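Local coordinates for protein glutathione S-transferase (Agrobacterium tumefaciens, PDB 2YCD) that probably conjugates glutathione to electrophilic compounds, as a glutathione transferase that may take part in herbicide detoxification in this soil bacterium, at residues R167-G172 with A176-M181; V184-E189 with R206-P211. One frame throughout, in Å; residues are numbered along the deposited sequence.

Contact 1 (R167-G172 with A176-M181); sequences REWLEG and AADILM
D178 reaches out from the first turn of helix 176-185 and meets W169 and L170 in the loop before it, at the Ser-x-x-Asp N-capping box characteristic of the GST C-terminal domain. S175 OG accepts from A177 N, while D178 OD2 accepts from S175 N. From CB outwards, D178 first passes the six-membered part of the indole, CB lying 4.1 Å from W169 CE3. Next, its CG comes within 3.8 Å of the same CE3, the side chains crossing at about a right angle and the carboxylate turned 56° from the ring plane. A first torsion of -56° sets CG opposite the carbonyl carbon and swings the carboxylate back over the helix start.

There the oxygens part company. OD1 lies 3.4 Å from L170 CG and presents its syn lone pair to L170 N in a nearly straight bond of 2.9 Å (168°); it also bonds to Y203 OH of helix 198-208. OD2, 3.4 Å from W169 CB, accepts besides S175 N a water at 2.6 Å that in turn accepts from E171 N. Three main-chain N-H groups, one of them through water, thus converge on one buried carboxylate and tie the loop to the helix; together with the N-terminal end of the helix they would probably stabilise its negative charge. The L170 side chain slides past D178 in the opposite direction, and its CD1 methyl packs against A177 CB at 4.1 Å and M181 CB at 3.8 Å.

Contact 2 (V184-E189 with R206-P211); sequences VLRRLE and RGKARP. With GTB (S-(p-nitrobenzyl)glutathione), chain B; PO4 (phosphate ion), chain C.
Bends at chi3 in both R186 (61°) and K208 (57°) turn their polar ends toward E189, whose chain runs extended beyond CG to meet K208 coming from the opposite direction. The three form a salt-bridge network between the end of helix 176-185 and that of helix 198-208, within the all-helical C-terminal domain of the GST fold. R186 grips the carboxylate side-on with two nitrogens. Its NE donates to E189 OE2 at 3.0 Å, with the acceptor close to the guanidinium plane, while the bond from R186 NH2 to E189 OE1 is more bent, at 3.1 Å. That NH2 also bonds to the backbone oxygen of R30, which further fixes the rotation of the guanidinium. K208 NZ approaches E189 OE2 to 2.8 Å from above the carboxylate plane, on the face opposite the one R186 NE reaches. The aliphatic part of the lysine lies beside the arginine, K208 CD being 4.0 Å from R186 NE, and F213 of helix 211-225 touches both side chains.

Two other arginines of these segments touch bound groups. Ring atom C6' of the glutathione conjugate sits over one face of the R187 guanidinium, toward its rim, 3.5 Å from R187 NH2. R210, the N-cap residue of helix 211-225, holds a phosphate ion, probably from the crystallisation liquor, at its guanidinium edge, with NH2 at 2.8 Å from O4. R210 NE pairs with E44, and F174 makes a cation-pi contact with the same group. With two cations sharing OE2 from opposite faces, E189 is probably kept ionised, and its charge would probably offset the nearness of R186 NE and K208 NZ, 4.4 Å apart.

Both contacts draw on helix 176-185, contact 1 at its start and contact 2 at its far end, and helix 198-208 takes part in both, through Y203 beside contact 1 and K208 within contact 2. Contact 1 is core, a buried carboxylate satisfied by main-chain N-H groups, a tyrosine hydroxyl and a water. Contact 2, although its centre lies closer to the middle of the chain (about 9 Å against 12 Å), is smaller and only partly buried, and depends on charged side-chain ends, with R187 adjoining the glutathione conjugate. The two meet through W169, which packs against R206 and R210, and through E168 O, which probably accepts a hydrogen bond from R206 NH2 at 3.0 Å.

Contact 1 (R167-G172 with A176-M181)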
ATOM      1  N   ARG A 167      -9.615   7.536 -20.632  1.00 16.19           N
ATOM      2  CA  ARG A 167      -8.665   8.470 -20.020  1.00 16.60           C
ATOM      3  C   ARG A 167      -7.242   8.157 -20.481  1.00 14.04           C
ATOM      4  O   ARG A 167      -6.863   6.981 -20.566  1.00 14.99           O
ATOM      5  CB  ARG A 167      -8.724   8.363 -18.492  1.00 16.29           C
ATOM      6  CG  ARG A 167     -10.045   8.792 -17.841  1.00 17.53           C
ATOM      7  CD  ARG A 167     -10.092   8.375 -16.376  1.00 17.02           C
ATOM      8  NE  ARG A 167     -11.366   8.711 -15.742  1.00 26.27           N
ATOM      9  CZ  ARG A 167     -11.525   9.681 -14.847  1.00 39.20           C
ATOM     10  NH1 ARG A 167     -10.487  10.411 -14.457  1.00 29.95           N
ATOM     11  NH2 ARG A 167     -12.723   9.916 -14.330  1.00 37.03           N
ATOM     12  N   GLU A 168      -6.452   9.202 -20.750  1.00 13.53           N
ATOM     13  CA  GLU A 168      -5.043   9.010 -21.067  1.00 14.45           C
ATOM     14  C   GLU A 168      -4.304   8.496 -19.821  1.00 11.55           C
ATOM     15  O   GLU A 168      -3.557   7.529 -19.913  1.00 11.89           O
ATOM     16  CB  GLU A 168      -4.406  10.316 -21.560  1.00 15.67           C
ATOM     17  CG  GLU A 168      -3.032  10.112 -22.183  1.00 17.27           C
ATOM     18  CD  GLU A 168      -2.371  11.416 -22.605  1.00 22.77           C
ATOM     19  OE1 GLU A 168      -2.961  12.489 -22.374  1.00 23.35           O
ATOM     20  OE2 GLU A 168      -1.253  11.358 -23.150  1.00 30.45           O
ATOM     21  N   TRP A 169      -4.563   9.143 -18.685  1.00 12.55           N
ATOM     22  CA  TRP A 169      -3.902   8.825 -17.413  1.00 11.21           C
ATOM     23  C   TRP A 169      -4.958   8.726 -16.323  1.00 14.45           C
ATOM     24  O   TRP A 169      -6.127   9.047 -16.549  1.00 15.10           O
ATOM     25  CB  TRP A 169      -2.847   9.884 -17.069  1.00 10.97           C
ATOM     26  CG  TRP A 169      -1.854  10.129 -18.185  1.00 11.91           C
ATOM     27  CD1 TRP A 169      -1.721  11.274 -18.925  1.00 11.89           C
ATOM     28  CD2 TRP A 169      -0.873   9.209 -18.690  1.00 10.50           C
ATOM     29  NE1 TRP A 169      -0.716  11.119 -19.846  1.00 10.63           N
ATOM     30  CE2 TRP A 169      -0.187   9.860 -19.730  1.00 10.06           C
ATOM     31  CE3 TRP A 169      -0.504   7.897 -18.359  1.00 10.38           C
ATOM     32  CZ2 TRP A 169       0.851   9.258 -20.441  1.00 13.59           C
ATOM     33  CZ3 TRP A 169       0.522   7.287 -19.079  1.00 11.96           C
ATOM     34  CH2 TRP A 169       1.185   7.973 -20.108  1.00 12.89           C
ATOM     35  N   LEU A 170      -4.563   8.274 -15.138  1.00 11.54           N
ATOM     36  CA  LEU A 170      -5.532   8.078 -14.054  1.00 15.20           C
ATOM     37  C   LEU A 170      -6.202   9.367 -13.556  1.00 14.05           C
ATOM     38  O   LEU A 170      -7.406   9.352 -13.263  1.00 20.36           O
ATOM     39  CB  LEU A 170      -4.889   7.328 -12.883  1.00 12.98           C
ATOM     40  CG  LEU A 170      -4.517   5.857 -13.133  1.00 11.76           C
ATOM     41  CD1 LEU A 170      -3.545   5.402 -12.063  1.00 11.29           C
ATOM     42  CD2 LEU A 170      -5.715   4.918 -13.202  1.00 14.50           C
ATOM     43  N   GLU A 171      -5.439  10.443 -13.389  1.00 15.67           N
ATOM     44  CA  GLU A 171      -5.985  11.714 -12.859  1.00 16.89           C
ATOM     45  C   GLU A 171      -5.515  12.910 -13.671  1.00 16.44           C
ATOM     46  O   GLU A 171      -4.614  13.645 -13.262  1.00 21.65           O
ATOM     47  CB  GLU A 171      -5.609  11.903 -11.377  1.00 18.22           C
ATOM     48  CG  GLU A 171      -6.075  13.231 -10.740  1.00 30.43           C
ATOM     49  CD  GLU A 171      -7.566  13.508 -10.909  1.00 40.09           C
ATOM     50  OE1 GLU A 171      -8.388  12.586 -10.711  1.00 30.85           O
ATOM     51  OE2 GLU A 171      -7.914  14.664 -11.242  1.00 48.28           O
ATOM     52  N   GLY A 172      -6.116  13.105 -14.839  1.00 19.41           N
ATOM     53  CA  GLY A 172      -5.740  14.218 -15.690  1.00 18.04           C
ATOM     54  C   GLY A 172      -4.370  14.012 -16.295  1.00 14.34           C
ATOM     55  O   GLY A 172      -4.171  13.096 -17.097  1.00 22.78           O
ATOM     56  N   ALA A 176       2.560  10.656 -10.553  1.00  8.13           N
ATOM     57  CA  ALA A 176       3.124   9.581  -9.751  1.00  9.10           C
ATOM     58  C   ALA A 176       2.187   8.376  -9.628  1.00  8.47           C
ATOM     59  O   ALA A 176       2.663   7.247  -9.455  1.00  7.86           O
ATOM     60  CB  ALA A 176       3.494  10.100  -8.374  1.00  8.76           C
ATOM     61  N   ALA A 177       0.869   8.589  -9.708  1.00  7.73           N
ATOM     62  CA  ALA A 177      -0.037   7.444  -9.661  1.00  7.26           C
ATOM     63  C   ALA A 177       0.174   6.535 -10.869  1.00  6.92           C
ATOM     64  O   ALA A 177       0.105   5.307 -10.758  1.00  7.83           O
ATOM     65  CB  ALA A 177      -1.511   7.897  -9.576  1.00  8.60           C
ATOM     66  N   ASP A 178       0.412   7.140 -12.037  1.00  7.70           N
ATOM     67  CA  ASP A 178       0.610   6.334 -13.228  1.00  7.54           C
ATOM     68  C   ASP A 178       1.916   5.561 -13.162  1.00  6.62           C
ATOM     69  O   ASP A 178       1.983   4.414 -13.608  1.00  7.15           O
ATOM     70  CB  ASP A 178       0.524   7.190 -14.503  1.00  8.72           C
ATOM     71  CG  ASP A 178      -0.784   7.936 -14.599  1.00  8.58           C
ATOM     72  OD1 ASP A 178      -1.848   7.293 -14.758  1.00  8.87           O
ATOM     73  OD2 ASP A 178      -0.721   9.173 -14.487  1.00  9.32           O
ATOM     74  N   ILE A 179       2.953   6.174 -12.605  1.00  7.39           N
ATOM     75  CA  ILE A 179       4.215   5.451 -12.422  1.00  8.33           C
ATOM     76  C   ILE A 179       3.976   4.184 -11.597  1.00  6.41           C
ATOM     77  O   ILE A 179       4.369   3.075 -11.999  1.00  8.37           O
ATOM     78  CB  ILE A 179       5.276   6.334 -11.756  1.00  7.88           C
ATOM     79  CG1 ILE A 179       5.696   7.481 -12.696  1.00  7.61           C
ATOM     80  CG2 ILE A 179       6.476   5.481 -11.297  1.00  8.78           C
ATOM     81  CD1 ILE A 179       6.771   8.405 -12.089  1.00  9.88           C
ATOM     82  N   LEU A 180       3.329   4.334 -10.445  1.00  6.25           N
ATOM     83  CA  LEU A 180       3.122   3.178  -9.569  1.00  7.17           C
ATOM     84  C   LEU A 180       2.181   2.152 -10.191  1.00  8.02           C
ATOM     85  O   LEU A 180       2.442   0.931 -10.151  1.00  7.75           O
ATOM     86  CB  LEU A 180       2.613   3.624  -8.195  1.00  7.26           C
ATOM     87  CG  LEU A 180       3.617   4.450  -7.378  1.00  7.38           C
ATOM     88  CD1 LEU A 180       2.933   4.999  -6.131  1.00  9.64           C
ATOM     89  CD2 LEU A 180       4.875   3.635  -7.013  1.00  9.78           C
ATOM     90  N   MET A 181       1.106   2.631 -10.815  1.00  6.97           N
ATOM     91  CA  MET A 181       0.134   1.713 -11.405  1.00  7.13           C
ATOM     92  C   MET A 181       0.696   0.942 -12.604  1.00  6.56           C
ATOM     93  O   MET A 181       0.477  -0.272 -12.720  1.00  7.62           O
ATOM     94  CB  MET A 181      -1.132   2.467 -11.824  1.00  7.98           C
ATOM     95  CG  MET A 181      -2.268   1.543 -12.317  1.00  8.38           C
ATOM     96  SD  MET A 181      -3.028   0.571 -10.987  1.00  8.65           S
ATOM     97  CE  MET A 181      -4.040   1.830 -10.193  1.00  9.84           C
TER
HETATM   98  O   HOH W   1      -2.571  10.758 -13.447  1.00 14.28           O

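Contact 2 (V184-E189 with R206-P211)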
ATOM      1  N   VAL A 184       3.183  -1.729 -11.457  1.00  7.91           N
ATOM      2  CA  VAL A 184       2.425  -2.866 -10.909  1.00 10.78           C
ATOM      3  C   VAL A 184       1.837  -3.725 -12.051  1.00  9.38           C
ATOM      4  O   VAL A 184       1.992  -4.959 -12.079  1.00 10.06           O
ATOM      5  CB  VAL A 184       1.328  -2.346  -9.909  1.00 11.36           C
ATOM      6  CG1 VAL A 184       0.215  -3.365  -9.686  1.00 14.63           C
ATOM      7  CG2 VAL A 184       1.975  -1.911  -8.564  1.00 13.67           C
ATOM      8  N   LEU A 185       1.172  -3.082 -13.004  1.00  7.79           N
ATOM      9  CA  LEU A 185       0.525  -3.812 -14.098  1.00  9.12           C
ATOM     10  C   LEU A 185       1.531  -4.572 -14.955  1.00  9.98           C
ATOM     11  O   LEU A 185       1.202  -5.634 -15.494  1.00 10.58           O
ATOM     12  CB  LEU A 185      -0.286  -2.853 -14.977  1.00  9.48           C
ATOM     13  CG  LEU A 185      -1.563  -2.299 -14.344  1.00  8.38           C
ATOM     14  CD1 LEU A 185      -2.135  -1.199 -15.213  1.00 10.48           C
ATOM     15  CD2 LEU A 185      -2.589  -3.400 -14.134  1.00 11.19           C
ATOM     16  N   ARG A 186       2.746  -4.047 -15.081  1.00  8.66           N
ATOM     17  CA  ARG A 186       3.769  -4.731 -15.865  1.00 10.44           C
ATOM     18  C   ARG A 186       4.129  -6.112 -15.335  1.00 10.40           C
ATOM     19  O   ARG A 186       4.663  -6.920 -16.090  1.00 11.90           O
ATOM     20  CB  ARG A 186       5.022  -3.865 -16.034  1.00 10.33           C
ATOM     21  CG  ARG A 186       4.832  -2.698 -17.004  1.00 12.31           C
ATOM     22  CD  ARG A 186       6.204  -2.090 -17.444  1.00 11.71           C
ATOM     23  NE  ARG A 186       7.005  -3.106 -18.145  1.00 12.17           N
ATOM     24  CZ  ARG A 186       8.238  -3.499 -17.827  1.00 12.76           C
ATOM     25  NH1 ARG A 186       8.896  -2.939 -16.833  1.00 13.67           N
ATOM     26  NH2 ARG A 186       8.832  -4.463 -18.537  1.00 17.81           N
ATOM     27  N   ARG A 187       3.828  -6.390 -14.058  1.00  9.89           N
ATOM     28  CA  ARG A 187       4.039  -7.745 -13.539  1.00 10.68           C
ATOM     29  C   ARG A 187       3.164  -8.782 -14.230  1.00 15.10           C
ATOM     30  O   ARG A 187       3.411  -9.980 -14.111  1.00 16.64           O
ATOM     31  CB  ARG A 187       3.845  -7.777 -12.025  1.00 12.49           C
ATOM     32  CG  ARG A 187       4.849  -6.879 -11.335  1.00 19.32           C
ATOM     33  CD  ARG A 187       4.775  -6.967  -9.840  1.00 25.36           C
ATOM     34  NE  ARG A 187       5.413  -8.182  -9.350  1.00 27.74           N
ATOM     35  CZ  ARG A 187       6.046  -8.275  -8.188  1.00 21.77           C
ATOM     36  NH1 ARG A 187       6.127  -7.221  -7.380  1.00 20.50           N
ATOM     37  NH2 ARG A 187       6.576  -9.430  -7.825  1.00 21.01           N
ATOM     38  N   LEU A 188       2.175  -8.320 -14.988  1.00 11.04           N
ATOM     39  CA  LEU A 188       1.297  -9.215 -15.752  1.00 12.47           C
ATOM     40  C   LEU A 188       1.713  -9.415 -17.198  1.00 15.46           C
ATOM     41  O   LEU A 188       1.053 -10.182 -17.916  1.00 16.24           O
ATOM     42  CB  LEU A 188      -0.139  -8.706 -15.741  1.00 12.72           C
ATOM     43  CG  LEU A 188      -0.824  -8.717 -14.383  1.00 11.29           C
ATOM     44  CD1 LEU A 188      -2.189  -8.069 -14.514  1.00 14.91           C
ATOM     45  CD2 LEU A 188      -0.962 -10.153 -13.866  1.00 14.77           C
ATOM     46  N   GLU A 189       2.755  -8.732 -17.661  1.00 14.38           N
ATOM     47  CA  GLU A 189       3.134  -8.835 -19.081  1.00 18.37           C
ATOM     48  C   GLU A 189       3.360 -10.286 -19.511  1.00 19.04           C
ATOM     49  O   GLU A 189       2.805 -10.722 -20.513  1.00 18.84           O
ATOM     50  CB  GLU A 189       4.371  -7.987 -19.405  1.00 16.76           C
ATOM     51  CG  GLU A 189       4.117  -6.482 -19.428  1.00 19.64           C
ATOM     52  CD  GLU A 189       5.369  -5.661 -19.749  1.00 23.13           C
ATOM     53  OE1 GLU A 189       6.491  -6.203 -19.654  1.00 23.09           O
ATOM     54  OE2 GLU A 189       5.228  -4.465 -20.093  1.00 20.52           O
ATOM     55  N   ARG A 206       1.404   3.343 -23.197  1.00 11.34           N
ATOM     56  CA  ARG A 206       1.563   4.802 -23.175  1.00 11.34           C
ATOM     57  C   ARG A 206       2.659   5.229 -22.187  1.00  9.58           C
ATOM     58  O   ARG A 206       3.452   6.142 -22.458  1.00 10.59           O
ATOM     59  CB  ARG A 206       0.247   5.499 -22.818  1.00 14.64           C
ATOM     60  CG  ARG A 206      -0.724   5.610 -23.986  1.00 22.61           C
ATOM     61  CD  ARG A 206      -1.799   6.670 -23.734  1.00 23.15           C
ATOM     62  NE  ARG A 206      -2.675   6.324 -22.631  1.00 21.55           N
ATOM     63  CZ  ARG A 206      -3.662   5.444 -22.711  1.00 18.64           C
ATOM     64  NH1 ARG A 206      -3.893   4.794 -23.854  1.00 16.63           N
ATOM     65  NH2 ARG A 206      -4.418   5.211 -21.656  1.00 20.88           N
ATOM     66  N   GLY A 207       2.688   4.578 -21.023  1.00 10.62           N
ATOM     67  CA  GLY A 207       3.722   4.869 -20.039  1.00  9.94           C
ATOM     68  C   GLY A 207       5.112   4.433 -20.511  1.00  8.51           C
ATOM     69  O   GLY A 207       6.089   5.166 -20.358  1.00  9.77           O
ATOM     70  N   LYS A 208       5.194   3.234 -21.076  1.00  8.85           N
ATOM     71  CA  LYS A 208       6.469   2.678 -21.532  1.00  8.44           C
ATOM     72  C   LYS A 208       7.080   3.482 -22.673  1.00 11.42           C
ATOM     73  O   LYS A 208       8.299   3.433 -22.872  1.00 11.53           O
ATOM     74  CB  LYS A 208       6.293   1.217 -21.964  1.00 11.11           C
ATOM     75  CG  LYS A 208       5.967   0.271 -20.792  1.00 10.04           C
ATOM     76  CD  LYS A 208       5.538  -1.126 -21.235  1.00 15.06           C
ATOM     77  CE  LYS A 208       6.548  -1.826 -22.099  1.00 24.42           C
ATOM     78  NZ  LYS A 208       6.046  -3.199 -22.446  1.00 22.08           N
ATOM     79  N   ALA A 209       6.252   4.234 -23.409  1.00  9.81           N
ATOM     80  CA  ALA A 209       6.752   5.049 -24.509  1.00  9.67           C
ATOM     81  C   ALA A 209       7.343   6.384 -24.053  1.00 11.48           C
ATOM     82  O   ALA A 209       7.963   7.088 -24.849  1.00 11.31           O
ATOM     83  CB  ALA A 209       5.635   5.280 -25.534  1.00  9.96           C
ATOM     84  N   ARG A 210       7.171   6.759 -22.788  1.00  9.82           N
ATOM     85  CA  ARG A 210       7.716   8.035 -22.332  1.00  9.90           C
ATOM     86  C   ARG A 210       9.248   7.988 -22.247  1.00  8.92           C
ATOM     87  O   ARG A 210       9.826   7.002 -21.799  1.00  9.77           O
ATOM     88  CB  ARG A 210       7.109   8.412 -20.981  1.00  9.61           C
ATOM     89  CG  ARG A 210       5.602   8.632 -21.048  1.00  9.68           C
ATOM     90  CD  ARG A 210       5.001   8.948 -19.676  1.00  9.20           C
ATOM     91  NE  ARG A 210       5.497  10.200 -19.100  1.00  8.33           N
ATOM     92  CZ  ARG A 210       4.950  11.399 -19.307  1.00  8.94           C
ATOM     93  NH1 ARG A 210       3.886  11.531 -20.097  1.00  9.52           N
ATOM     94  NH2 ARG A 210       5.468  12.481 -18.749  1.00 11.04           N
ATOM     95  N   PRO A 211       9.933   9.066 -22.652  1.00  9.85           N
ATOM     96  CA  PRO A 211      11.403   9.028 -22.616  1.00 11.06           C
ATOM     97  C   PRO A 211      11.994   8.766 -21.234  1.00  8.59           C
ATOM     98  O   PRO A 211      13.035   8.098 -21.138  1.00  9.80           O
ATOM     99  CB  PRO A 211      11.811  10.423 -23.125  1.00 12.93           C
ATOM    100  CG  PRO A 211      10.605  10.929 -23.854  1.00 23.30           C
ATOM    101  CD  PRO A 211       9.401  10.309 -23.234  1.00 11.22           C
TER
HETATM  102  N1  GTB B 501       6.795  -2.510   0.223  1.00  8.55           N
HETATM  103  CA1 GTB B 501       8.177  -2.531  -0.277  1.00  7.62           C
HETATM  104  C1  GTB B 501       8.369  -1.454  -1.314  1.00  7.97           C
HETATM  105  O11 GTB B 501       7.420  -1.238  -2.097  1.00  8.73           O
HETATM  106  O12 GTB B 501       9.460  -0.837  -1.365  1.00  9.39           O
HETATM  107  CB1 GTB B 501       8.473  -3.934  -0.830  1.00  9.19           C
HETATM  108  CG1 GTB B 501       9.939  -4.067  -1.236  1.00 11.16           C
HETATM  109  CD1 GTB B 501      10.226  -5.405  -1.891  1.00 10.41           C
HETATM  110  OE1 GTB B 501       9.324  -6.235  -2.005  1.00 12.95           O
HETATM  111  N2  GTB B 501      11.470  -5.590  -2.327  1.00  9.57           N
HETATM  112  CA2 GTB B 501      11.890  -6.824  -2.993  1.00 10.07           C
HETATM  113  C2  GTB B 501      13.114  -7.409  -2.360  1.00 12.39           C
HETATM  114  O2  GTB B 501      14.015  -6.702  -1.917  1.00 10.83           O
HETATM  115  CB2 GTB B 501      12.314  -6.487  -4.436  1.00  9.79           C
HETATM  116  SG2 GTB B 501      11.006  -5.938  -5.481  1.00 12.60           S
HETATM  117  N3  GTB B 501      13.171  -8.743  -2.331  1.00 13.82           N
HETATM  118  CA3 GTB B 501      14.298  -9.508  -1.823  1.00 15.52           C
HETATM  119  C3  GTB B 501      14.021 -10.219  -0.531  1.00 23.30           C
HETATM  120  O31 GTB B 501      12.872 -10.196  -0.050  1.00 26.19           O
HETATM  121  O32 GTB B 501      14.993 -10.805  -0.001  1.00 26.57           O
HETATM  122  C'  GTB B 501       9.938  -7.330  -5.699  1.00 14.42           C
HETATM  123  C1' GTB B 501      10.237  -8.097  -6.961  1.00 18.44           C
HETATM  124  C2' GTB B 501      11.080  -9.195  -6.923  1.00 26.49           C
HETATM  125  C3' GTB B 501      11.345  -9.906  -8.093  1.00 28.95           C
HETATM  126  C4' GTB B 501      10.759  -9.512  -9.294  1.00 21.26           C
HETATM  127  N41 GTB B 501      11.019 -10.236 -10.473  1.00 28.38           N
HETATM  128  O41 GTB B 501      10.431  -9.975 -11.520  1.00 21.74           O
HETATM  129  O42 GTB B 501      11.830 -11.141 -10.436  1.00 29.56           O
HETATM  130  C5' GTB B 501       9.908  -8.417  -9.321  1.00 22.01           C
HETATM  131  C6' GTB B 501       9.639  -7.708  -8.154  1.00 18.20           C
HETATM  132  P   PO4 C 601       3.759  15.245 -20.844  1.00 19.66           P
HETATM  133  O1  PO4 C 601       2.980  14.214 -21.615  1.00 28.50           O
HETATM  134  O2  PO4 C 601       5.103  15.454 -21.514  1.00 17.62           O
HETATM  135  O3  PO4 C 601       3.022  16.569 -20.815  1.00 22.49           O
HETATM  136  O4  PO4 C 601       3.973  14.790 -19.418  1.00 26.94           O